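Local coordinates for glucokinase (PDB 2QM1), which probably phosphorylates glucose at the expense of ATP, as a zinc-containing bacterial glucokinase of the ROK family, at residues B[50-55]-B[103-108]. Residues are numbered along the deposited sequence; the frame is centred on the assembly and turned at random.
Sequences IIESIR and QIESAL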
# COMPACT_ATOMS: atom_id res chain seq x y z
N ILE B 50 -15.16 -3.48 -30.05
CA ILE B 50 -15.10 -4.56 -29.08
C ILE B 50 -16.44 -5.26 -29.12
O ILE B 50 -16.50 -6.49 -29.15
CB ILE B 50 -14.78 -4.00 -27.66
CG1 ILE B 50 -13.33 -3.41 -27.62
CG2 ILE B 50 -15.05 -5.02 -26.58
CD1 ILE B 50 -12.94 -2.74 -26.20
N ILE B 51 -17.52 -4.47 -29.12
CA ILE B 51 -18.88 -5.00 -29.23
C ILE B 51 -19.04 -5.84 -30.49
O ILE B 51 -19.52 -7.00 -30.44
CB ILE B 51 -19.88 -3.84 -29.24
CG1 ILE B 51 -19.91 -3.14 -27.85
CG2 ILE B 51 -21.26 -4.34 -29.77
CD1 ILE B 51 -20.72 -1.81 -27.84
N GLU B 52 -18.65 -5.26 -31.63
CA GLU B 52 -18.63 -5.97 -32.91
C GLU B 52 -17.81 -7.24 -32.93
O GLU B 52 -18.26 -8.21 -33.51
CB GLU B 52 -18.18 -5.06 -34.05
CG GLU B 52 -18.18 -5.71 -35.42
CD GLU B 52 -19.48 -6.45 -35.77
OE1 GLU B 52 -19.38 -7.48 -36.47
OE2 GLU B 52 -20.59 -6.02 -35.37
N SER B 53 -16.61 -7.22 -32.36
CA SER B 53 -15.75 -8.40 -32.40
C SER B 53 -16.38 -9.56 -31.59
O SER B 53 -16.32 -10.72 -31.99
CB SER B 53 -14.36 -8.05 -31.86
OG SER B 53 -13.51 -9.18 -31.80
N ILE B 54 -17.01 -9.25 -30.45
CA ILE B 54 -17.69 -10.27 -29.67
C ILE B 54 -18.99 -10.75 -30.33
O ILE B 54 -19.27 -11.94 -30.38
CB ILE B 54 -17.92 -9.78 -28.22
CG1 ILE B 54 -16.61 -9.79 -27.45
CG2 ILE B 54 -19.03 -10.63 -27.52
CD1 ILE B 54 -16.68 -8.99 -26.21
N ARG B 55 -19.78 -9.83 -30.85
CA ARG B 55 -20.97 -10.25 -31.55
C ARG B 55 -20.59 -11.22 -32.69
O ARG B 55 -21.22 -12.27 -32.87
CB ARG B 55 -21.71 -9.05 -32.12
CG ARG B 55 -22.46 -8.24 -31.09
CD ARG B 55 -23.13 -7.07 -31.79
NE ARG B 55 -23.95 -6.25 -30.89
CZ ARG B 55 -24.31 -4.99 -31.15
NH1 ARG B 55 -23.93 -4.41 -32.27
NH2 ARG B 55 -25.05 -4.31 -30.27
N GLN B 103 -22.10 1.15 -22.20
CA GLN B 103 -22.18 0.89 -23.64
C GLN B 103 -22.15 -0.60 -23.93
O GLN B 103 -22.99 -1.13 -24.66
CB GLN B 103 -21.10 1.68 -24.39
CG GLN B 103 -21.16 3.22 -24.06
CD GLN B 103 -20.00 4.07 -24.60
OE1 GLN B 103 -20.18 5.29 -24.89
NE2 GLN B 103 -18.83 3.48 -24.71
N ILE B 104 -21.22 -1.31 -23.30
CA ILE B 104 -21.05 -2.72 -23.61
C ILE B 104 -22.16 -3.56 -23.04
O ILE B 104 -22.69 -4.47 -23.71
CB ILE B 104 -19.64 -3.21 -23.16
CG1 ILE B 104 -18.60 -2.42 -23.95
CG2 ILE B 104 -19.47 -4.76 -23.35
CD1 ILE B 104 -17.22 -2.84 -23.74
N GLU B 105 -22.52 -3.30 -21.80
CA GLU B 105 -23.54 -4.09 -21.17
C GLU B 105 -24.80 -3.91 -21.99
O GLU B 105 -25.51 -4.88 -22.31
CB GLU B 105 -23.76 -3.66 -19.72
CG GLU B 105 -23.95 -4.84 -18.81
CD GLU B 105 -23.97 -4.47 -17.36
OE1 GLU B 105 -24.62 -3.46 -17.00
OE2 GLU B 105 -23.34 -5.21 -16.59
N SER B 106 -25.06 -2.66 -22.35
CA SER B 106 -26.26 -2.35 -23.16
C SER B 106 -26.31 -3.10 -24.50
O SER B 106 -27.30 -3.76 -24.84
CB SER B 106 -26.37 -0.86 -23.39
OG SER B 106 -27.64 -0.60 -23.99
N ALA B 107 -25.21 -3.02 -25.24
CA ALA B 107 -25.09 -3.62 -26.56
C ALA B 107 -25.14 -5.15 -26.53
O ALA B 107 -25.62 -5.77 -27.46
CB ALA B 107 -23.80 -3.17 -27.22
N LEU B 108 -24.58 -5.74 -25.48
CA LEU B 108 -24.29 -7.17 -25.49
C LEU B 108 -25.31 -7.99 -24.70
O LEU B 108 -25.55 -9.15 -25.02
CB LEU B 108 -22.85 -7.42 -25.03
CG LEU B 108 -21.79 -7.85 -26.06
CD1 LEU B 108 -22.18 -7.65 -27.57
CD2 LEU B 108 -20.32 -7.39 -25.77
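Two helices, 46-60 and 100-108, lie side by side on one face of the five-stranded mixed sheet in the N-terminal half of this ROK kinase, a member of the actin-like ATPase clan. The axes of the two segments approach to 10.3 Å with a signed crossing angle of -34°, both running the same general way; 345 Å² is buried, both sides summed. At the start of 103-108, Gln103 contributes chiefly its backbone, its O lying 4.0 Å from Ile51 CD1. Ile104 is the closest backbone neighbour of Ile51 (CA to CA 6.4 Å); its CG1 meets Ile51 CG1 at 4.2 Å, while its CD1 reaches Ile50 CG2, also at 4.2 Å. Both Ile50 and Ile104 also touch Met73 of strand 68-75 in the sheet below. One turn on, the small Ala107 admits Ile51 CD1 to 3.4 Å from its CB, and its O accepts a hydrogen bond from Arg55 NH2 (3.2 Å, 171°). Leu108 packs against Ile51 (CD1 to CG2 4.1 Å) and Ile54 (CD2 to CG2 3.9 Å), and its CD1 lies 3.6 Å from Arg55 CG.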